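Local structure of phospholyase (Arthrobacter aurescens, 5G4J) at the interface of chains A and B. The protein cleaves phosphate from phosphoethanolamine by elimination, as a pyridoxal 5'-phosphate-dependent phospholyase of the class-III aminotransferase family. Numbering follows the deposited sequence. Chains: chain A/B, Putative aminotransferase class III protein.

Three patches of one two-fold interface between chains A and B are described, each with a twin in which the chains are exchanged. Contacts 1 and 3 lie nearer each other, their C-alpha centres about 20 Å apart; contact 2 is about 36 Å from contact 1 and about 34 Å from contact 3. No residue recurs among them. Contact 1 uses helix 94-104 against the end of helix 19-24, contact 2 the strands 41-45 and 48-51 with neighbouring loops, and contact 3 helix 120-135 and the loop 308-310 next to cofactor-binding A:Thr311. The subunits are thus joined at well-separated points, contact 3 lying beside the cofactor site.

Contact 1: the interface of chains A and B. Residues chain A 97, 100-101, 104, 112; chain B 22, 25-27.
Carboxylate oxygen OE2 of A:Glu101 is held by the guanidinium of B:Arg22, whose NE donates a hydrogen bond of 2.9 Å to OE2, and water 1, 2.6 Å from OE2, links that oxygen to the backbone O of the same arginine. The other oxygen, OE1, takes NH2 of the same guanidinium at 2.9 Å, completing a side-on, two-nitrogen salt bridge. Both oxygens are met on their syn sides and lie close to the guanidinium plane, but the two planes are twisted 32° apart, leaving NH2 well out of the carboxylate plane. A bend at chi3 (61°) turns the arginine so that its NE edge faces the acid. Its CB meanwhile packs on CG1 of A:Val97 at 3.6 Å. Just past the end of helix 19-24, B:Thr26 sets CB against CB of A:Ala100 at 3.8 Å and its methyl CG2 against CD1 of A:Leu104. OG1 of B:Thr26 turns back to B:Arg22 O, 3.0 Å away, which satisfies the hydroxyl within its own chain and presents the methyl to chain A. Water 2 joins A:Glu112 O to B:Ala25 O. The patch fastens the N-terminal segment of one subunit to helix 94-104 of the other.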
loop_
_atom_site.group_PDB
_atom_site.type_symbol
_atom_site.label_atom_id
_atom_site.label_comp_id
_atom_site.label_asym_id
_atom_site.label_seq_id
_atom_site.Cartn_x
_atom_site.Cartn_y
_atom_site.Cartn_z
ATOM N N VAL A 97 2.588 -17.541 -8.181
ATOM C CA VAL A 97 3.480 -17.907 -9.248
ATOM C C VAL A 97 2.745 -17.918 -10.581
ATOM O O VAL A 97 3.275 -17.397 -11.569
ATOM C CB VAL A 97 4.212 -19.249 -8.965
ATOM C CG1 VAL A 97 5.093 -19.594 -10.177
ATOM C CG2 VAL A 97 5.038 -19.091 -7.734
ATOM N N ALA A 100 2.136 -14.275 -11.479
ATOM C CA ALA A 100 3.390 -13.633 -11.915
ATOM C C ALA A 100 3.701 -14.079 -13.312
ATOM O O ALA A 100 4.091 -13.271 -14.161
ATOM C CB ALA A 100 4.547 -13.931 -10.981
ATOM N N GLU A 101 3.546 -15.389 -13.613
ATOM C CA GLU A 101 3.775 -15.878 -14.949
ATOM C C GLU A 101 2.853 -15.266 -15.994
ATOM O O GLU A 101 3.330 -14.855 -17.078
ATOM C CB GLU A 101 3.726 -17.437 -15.037
ATOM C CG GLU A 101 4.913 -18.051 -14.336
ATOM C CD GLU A 101 4.810 -19.576 -14.207
ATOM O OE1 GLU A 101 3.669 -20.080 -14.229
ATOM O OE2 GLU A 101 5.847 -20.215 -13.870
ATOM N N LEU A 104 3.867 -11.488 -16.400
ATOM C CA LEU A 104 5.148 -11.250 -17.046
ATOM C C LEU A 104 5.066 -11.663 -18.565
ATOM O O LEU A 104 5.808 -11.157 -19.390
ATOM C CB LEU A 104 6.245 -11.949 -16.323
ATOM C CG LEU A 104 6.633 -11.229 -15.051
ATOM C CD1 LEU A 104 7.479 -12.120 -14.196
ATOM C CD2 LEU A 104 7.358 -9.901 -15.343
ATOM N N GLU A 112 11.343 -8.920 -17.049
ATOM C CA GLU A 112 11.086 -10.312 -16.742
ATOM C C GLU A 112 11.110 -10.695 -15.279
ATOM O O GLU A 112 11.088 -11.859 -14.954
ATOM C CB GLU A 112 11.952 -11.183 -17.604
ATOM C CG GLU A 112 13.371 -11.162 -17.200
ATOM C CD GLU A 112 14.303 -11.900 -18.230
ATOM O OE1 GLU A 112 13.860 -12.800 -18.980
ATOM O OE2 GLU A 112 15.478 -11.510 -18.294
ATOM N N ARG B 22 10.101 -21.892 -10.590
ATOM C CA ARG B 22 9.183 -20.984 -11.225
ATOM C C ARG B 22 9.066 -19.654 -10.432
ATOM O O ARG B 22 8.950 -18.600 -11.035
ATOM C CB ARG B 22 7.789 -21.641 -11.386
ATOM C CG ARG B 22 7.783 -22.724 -12.474
ATOM C CD ARG B 22 6.536 -23.602 -12.408
ATOM N NE ARG B 22 5.326 -22.763 -12.601
ATOM C CZ ARG B 22 4.112 -23.001 -12.103
ATOM N NH1 ARG B 22 3.878 -24.097 -11.375
ATOM N NH2 ARG B 22 3.087 -22.146 -12.352
ATOM N N ALA B 25 12.318 -17.630 -11.025
ATOM C CA ALA B 25 12.287 -17.037 -12.366
ATOM C C ALA B 25 11.376 -15.769 -12.480
ATOM O O ALA B 25 11.428 -15.056 -13.506
ATOM C CB ALA B 25 11.831 -18.066 -13.380
ATOM N N THR B 26 10.528 -15.505 -11.469
ATOM C CA THR B 26 9.522 -14.415 -11.569
ATOM C C THR B 26 9.654 -13.358 -10.460
ATOM O O THR B 26 9.978 -12.174 -10.683
ATOM C CB THR B 26 8.084 -15.005 -11.616
ATOM O OG1 THR B 26 7.871 -15.867 -10.471
ATOM C CG2 THR B 26 7.867 -15.735 -12.969
ATOM N N ILE B 27 9.426 -13.787 -9.246
ATOM C CA ILE B 27 9.559 -12.899 -8.107
ATOM C C ILE B 27 10.973 -12.982 -7.461
ATOM O O ILE B 27 11.290 -12.159 -6.590
ATOM C CB ILE B 27 8.415 -13.057 -7.070
ATOM C CG1 ILE B 27 8.413 -14.398 -6.414
ATOM C CG2 ILE B 27 7.055 -12.847 -7.743
ATOM C CD1 ILE B 27 7.483 -14.463 -5.196
HETATM O O HOH W 1 8.174 -19.066 -13.746
HETATM O O HOH W 2 9.940 -14.190 -16.297
#

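Contact 2: the interface of chains A and B. Residues chain A 34-35, 39, 41, 49, 62, 400; chain B 87, 91.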
loop_
_atom_site.group_PDB
_atom_site.type_symbol
_atom_site.label_atom_id
_atom_site.label_comp_id
_atom_site.label_asym_id
_atom_site.label_seq_id
_atom_site.Cartn_x
_atom_site.Cartn_y
_atom_site.Cartn_z
ATOM N N PHE A 34 -16.565 13.743 -5.803
ATOM C CA PHE A 34 -16.988 14.345 -7.060
ATOM C C PHE A 34 -18.337 15.060 -6.917
ATOM O O PHE A 34 -19.230 14.629 -6.145
ATOM C CB PHE A 34 -17.143 13.302 -8.197
ATOM C CG PHE A 34 -15.837 12.655 -8.666
ATOM C CD1 PHE A 34 -14.651 13.424 -8.864
ATOM C CD2 PHE A 34 -15.807 11.274 -8.990
ATOM C CE1 PHE A 34 -13.467 12.813 -9.327
ATOM C CE2 PHE A 34 -14.616 10.684 -9.475
ATOM C CZ PHE A 34 -13.453 11.461 -9.670
ATOM N N TYR A 35 -18.490 16.061 -7.756
ATOM C CA TYR A 35 -19.780 16.780 -8.047
ATOM C C TYR A 35 -20.137 17.818 -6.946
ATOM O O TYR A 35 -19.689 17.703 -5.805
ATOM C CB TYR A 35 -20.957 15.828 -8.315
ATOM C CG TYR A 35 -20.705 14.897 -9.490
ATOM C CD1 TYR A 35 -20.598 15.407 -10.776
ATOM C CD2 TYR A 35 -20.572 13.509 -9.311
ATOM C CE1 TYR A 35 -20.366 14.584 -11.868
ATOM C CE2 TYR A 35 -20.338 12.670 -10.389
ATOM C CZ TYR A 35 -20.258 13.225 -11.682
ATOM O OH TYR A 35 -19.977 12.482 -12.796
ATOM N N LEU A 39 -22.559 12.018 -5.020
ATOM C CA LEU A 39 -23.418 10.931 -5.423
ATOM C C LEU A 39 -23.150 9.701 -4.589
ATOM O O LEU A 39 -21.945 9.288 -4.428
ATOM C CB LEU A 39 -23.105 10.519 -6.852
ATOM C CG LEU A 39 -23.814 11.242 -7.974
ATOM C CD1 LEU A 39 -23.400 10.492 -9.232
ATOM C CD2 LEU A 39 -25.332 11.246 -7.749
ATOM N N LEU A 41 -23.376 5.887 -4.686
ATOM C CA LEU A 41 -23.527 4.790 -5.630
ATOM C C LEU A 41 -23.545 3.487 -4.843
ATOM O O LEU A 41 -22.570 3.138 -4.155
ATOM C CB LEU A 41 -22.372 4.779 -6.629
ATOM C CG LEU A 41 -22.343 6.014 -7.537
ATOM C CD1 LEU A 41 -21.177 5.876 -8.493
ATOM C CD2 LEU A 41 -23.631 6.161 -8.325
ATOM N N LEU A 49 -24.190 2.010 -13.304
ATOM C CA LEU A 49 -24.137 2.293 -11.867
ATOM C C LEU A 49 -25.462 2.859 -11.463
ATOM O O LEU A 49 -26.092 3.524 -12.287
ATOM C CB LEU A 49 -23.086 3.345 -11.587
ATOM C CG LEU A 49 -21.672 2.765 -11.685
ATOM C CD1 LEU A 49 -20.656 3.890 -11.750
ATOM C CD2 LEU A 49 -21.361 1.858 -10.510
ATOM N N ASN A 62 -14.493 5.458 -14.703
ATOM C CA ASN A 62 -13.767 4.625 -13.788
ATOM C C ASN A 62 -12.970 3.541 -14.425
ATOM O O ASN A 62 -13.522 2.660 -15.062
ATOM C CB ASN A 62 -14.713 4.094 -12.737
ATOM C CG ASN A 62 -15.184 5.219 -11.830
ATOM O OD1 ASN A 62 -14.387 5.748 -11.026
ATOM N ND2 ASN A 62 -16.416 5.643 -11.978
ATOM N N LEU A 400 -21.395 9.553 -16.347
ATOM C CA LEU A 400 -20.334 9.991 -15.437
ATOM C C LEU A 400 -19.050 10.218 -16.192
ATOM O O LEU A 400 -18.500 9.298 -16.741
ATOM C CB LEU A 400 -20.109 8.955 -14.343
ATOM C CG LEU A 400 -21.370 8.592 -13.567
ATOM C CD1 LEU A 400 -21.109 7.470 -12.597
ATOM C CD2 LEU A 400 -21.927 9.786 -12.872
ATOM N N LEU B 87 -16.090 0.769 -5.704
ATOM C CA LEU B 87 -15.483 2.000 -6.176
ATOM C C LEU B 87 -14.795 2.742 -5.075
ATOM O O LEU B 87 -15.122 2.592 -3.934
ATOM C CB LEU B 87 -16.549 2.941 -6.795
ATOM C CG LEU B 87 -16.950 2.626 -8.248
ATOM C CD1 LEU B 87 -18.163 3.440 -8.687
ATOM C CD2 LEU B 87 -15.768 2.795 -9.221
ATOM N N TYR B 91 -17.046 8.615 -4.557
ATOM C CA TYR B 91 -18.479 8.487 -4.494
ATOM C C TYR B 91 -18.794 8.012 -3.109
ATOM O O TYR B 91 -18.070 7.164 -2.557
ATOM C CB TYR B 91 -18.997 7.445 -5.501
ATOM C CG TYR B 91 -18.552 7.687 -6.933
ATOM C CD1 TYR B 91 -19.065 8.731 -7.694
ATOM C CD2 TYR B 91 -17.559 6.883 -7.531
ATOM C CE1 TYR B 91 -18.671 8.937 -9.053
ATOM C CE2 TYR B 91 -17.151 7.093 -8.855
ATOM C CZ TYR B 91 -17.724 8.126 -9.619
ATOM O OH TYR B 91 -17.288 8.339 -10.920
HETATM O O HOH W 3 -17.612 10.717 -11.881
#
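This is a mainly apolar socket in the subunit interface, where chain A receives a tyrosine and a leucine from a loop of chain B and so helps hold the two-fold dimer together. B:Tyr91 is the inserted group. On one face of its ring sits the methyl CD1 of A:Leu41, 3.7 Å from the ring centroid and offset toward the rim, a CH-pi contact. A:Phe34 lays its ring edge over the other face, CD2 lying 3.7 Å from CE1 of B:Tyr91 with the planes 68° apart, an edge-to-face pair, so that the tyrosine is held between the two. Its chi1 of -54° sets CG opposite its own carbonyl carbon, and from there the ring runs between these side chains to bring its hydroxyl to A:Asn62. That amide comes from the opposite direction, its plane steeply turned against the ring, and OD1 lies at the ring edge. B:Leu87 packs alongside: CD2 rests on the amide carbon CG of A:Asn62 at 3.6 Å, while CD1 touches CD1 of A:Leu41 and meets the end of A:Leu49 tip to tip. Water 3, 2.6 Å from OH of B:Tyr91, carries the polar link on to the hydroxyl of A:Tyr35. The phenol oxygen OH of B:Tyr91 also accepts a fairly straight hydrogen bond from ND2 of A:Asn62 at 3.0 Å, the oxygen tilted 15° from the amide plane.

Contact 3: the interface of chains A and B. Residues chain A 129, 308-310; chain B 147, 150-151.
The ring of A:Phe308 meets B:Asn150 through its CE1 corner, 3.8 Å from CB, with ring and side-chain amide planes 33° apart; at the edge of the same ring, in its plane, lies NH1 of A:Arg129 from its own chain. The ring of B:Tyr147 has water 5 at its edge, also in plane. ND2 of B:Asn150 donates a nearly straight hydrogen bond of 3.0 Å to the backbone O of A:Phe309; that oxygen lies in the amide plane, whereas the donor is tilted 31° from the carbonyl plane. A chi1 of 60°, which places CG between the backbone N and the carbonyl carbon, directs the amide to the 308-310 loop. The extended side chain of A:Arg129 reaches from helix 120-135 to set NH1 2.9 Å from B:Asn150 O, a weak, bent hydrogen bond. Water 5, 2.6 Å from OH of B:Tyr147, leads to A:Phe309 O, and water 4, 2.8 Å from that OH, to A:Phe309 N. Replacing B:Asn150 by an alanine would remove ND2 and would probably leave the carbonyl of A:Phe309 without its direct donor from chain B, the loop being less firmly fixed. In class-III enzymes the aromatic residue before His-Gly, here B:Tyr147, stacks on the pyridoxal ring, and the threonine equivalent to A:Thr311 reaches the partner subunit's cofactor phosphate. The site links these two elements across the dimer and so may steady the cofactor pocket.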
loop_
_atom_site.group_PDB
_atom_site.type_symbol
_atom_site.label_atom_id
_atom_site.label_comp_id
_atom_site.label_asym_id
_atom_site.label_seq_id
_atom_site.Cartn_x
_atom_site.Cartn_y
_atom_site.Cartn_z
ATOM N N ARG A 129 12.876 3.836 -5.114
ATOM C CA ARG A 129 13.888 3.293 -4.182
ATOM C C ARG A 129 14.905 2.383 -4.861
ATOM O O ARG A 129 16.124 2.523 -4.644
ATOM C CB ARG A 129 13.198 2.606 -3.012
ATOM C CG ARG A 129 14.089 2.111 -1.891
ATOM C CD ARG A 129 13.257 1.522 -0.729
ATOM N NE ARG A 129 14.143 0.942 0.269
ATOM C CZ ARG A 129 13.979 -0.123 0.993
ATOM N NH1 ARG A 129 12.812 -0.701 1.116
ATOM N NH2 ARG A 129 14.994 -0.523 1.742
ATOM N N PHE A 308 13.877 -7.205 1.649
ATOM C CA PHE A 308 12.645 -6.535 1.273
ATOM C C PHE A 308 11.474 -7.519 1.401
ATOM O O PHE A 308 11.513 -8.657 0.903
ATOM C CB PHE A 308 12.732 -6.014 -0.182
ATOM C CG PHE A 308 11.462 -5.323 -0.620
ATOM C CD1 PHE A 308 11.180 -4.030 -0.196
ATOM C CD2 PHE A 308 10.498 -6.011 -1.354
ATOM C CE1 PHE A 308 9.969 -3.425 -0.569
ATOM C CE2 PHE A 308 9.291 -5.424 -1.697
ATOM C CZ PHE A 308 9.012 -4.144 -1.306
ATOM N N PHE A 309 10.412 -7.077 2.084
ATOM C CA PHE A 309 9.209 -7.907 2.266
ATOM C C PHE A 309 8.009 -6.967 2.399
ATOM O O PHE A 309 8.077 -5.958 3.106
ATOM C CB PHE A 309 9.371 -8.802 3.480
ATOM C CG PHE A 309 8.181 -9.674 3.778
ATOM C CD1 PHE A 309 7.728 -10.636 2.846
ATOM C CD2 PHE A 309 7.493 -9.538 4.993
ATOM C CE1 PHE A 309 6.602 -11.440 3.141
ATOM C CE2 PHE A 309 6.367 -10.348 5.287
ATOM C CZ PHE A 309 5.928 -11.292 4.366
ATOM N N ASN A 310 6.927 -7.345 1.741
ATOM C CA ASN A 310 5.658 -6.651 1.813
ATOM C C ASN A 310 4.620 -7.677 2.253
ATOM O O ASN A 310 4.317 -8.613 1.480
ATOM C CB ASN A 310 5.359 -6.091 0.419
ATOM C CG ASN A 310 4.033 -5.379 0.333
ATOM O OD1 ASN A 310 2.997 -5.843 0.934
ATOM N ND2 ASN A 310 4.014 -4.254 -0.439
ATOM N N TYR B 147 11.392 -2.871 13.178
ATOM C CA TYR B 147 10.952 -2.862 11.766
ATOM C C TYR B 147 9.526 -2.337 11.676
ATOM O O TYR B 147 8.606 -2.924 12.233
ATOM C CB TYR B 147 11.048 -4.244 11.164
ATOM C CG TYR B 147 10.561 -4.294 9.722
ATOM C CD1 TYR B 147 11.303 -3.640 8.723
ATOM C CD2 TYR B 147 9.360 -4.854 9.408
ATOM C CE1 TYR B 147 10.880 -3.615 7.422
ATOM C CE2 TYR B 147 8.899 -4.827 8.094
ATOM C CZ TYR B 147 9.695 -4.236 7.107
ATOM O OH TYR B 147 9.235 -4.164 5.796
ATOM N N ASN B 150 8.458 -0.738 4.760
ATOM C CA ASN B 150 9.376 -0.907 3.634
ATOM C C ASN B 150 9.458 0.237 2.598
ATOM O O ASN B 150 10.057 0.002 1.518
ATOM C CB ASN B 150 8.990 -2.198 2.892
ATOM C CG ASN B 150 7.600 -2.146 2.383
ATOM O OD1 ASN B 150 7.114 -1.086 1.993
ATOM N ND2 ASN B 150 6.918 -3.260 2.435
ATOM N N THR B 151 8.947 1.421 2.921
ATOM C CA THR B 151 9.095 2.592 2.118
ATOM C C THR B 151 10.501 3.164 2.273
ATOM O O THR B 151 11.247 2.721 3.173
ATOM C CB THR B 151 8.088 3.683 2.529
ATOM O OG1 THR B 151 8.320 4.084 3.903
ATOM C CG2 THR B 151 6.650 3.153 2.341
HETATM O O HOH W 4 11.308 -4.905 4.015
HETATM O O HOH W 5 6.934 -5.374 5.544
#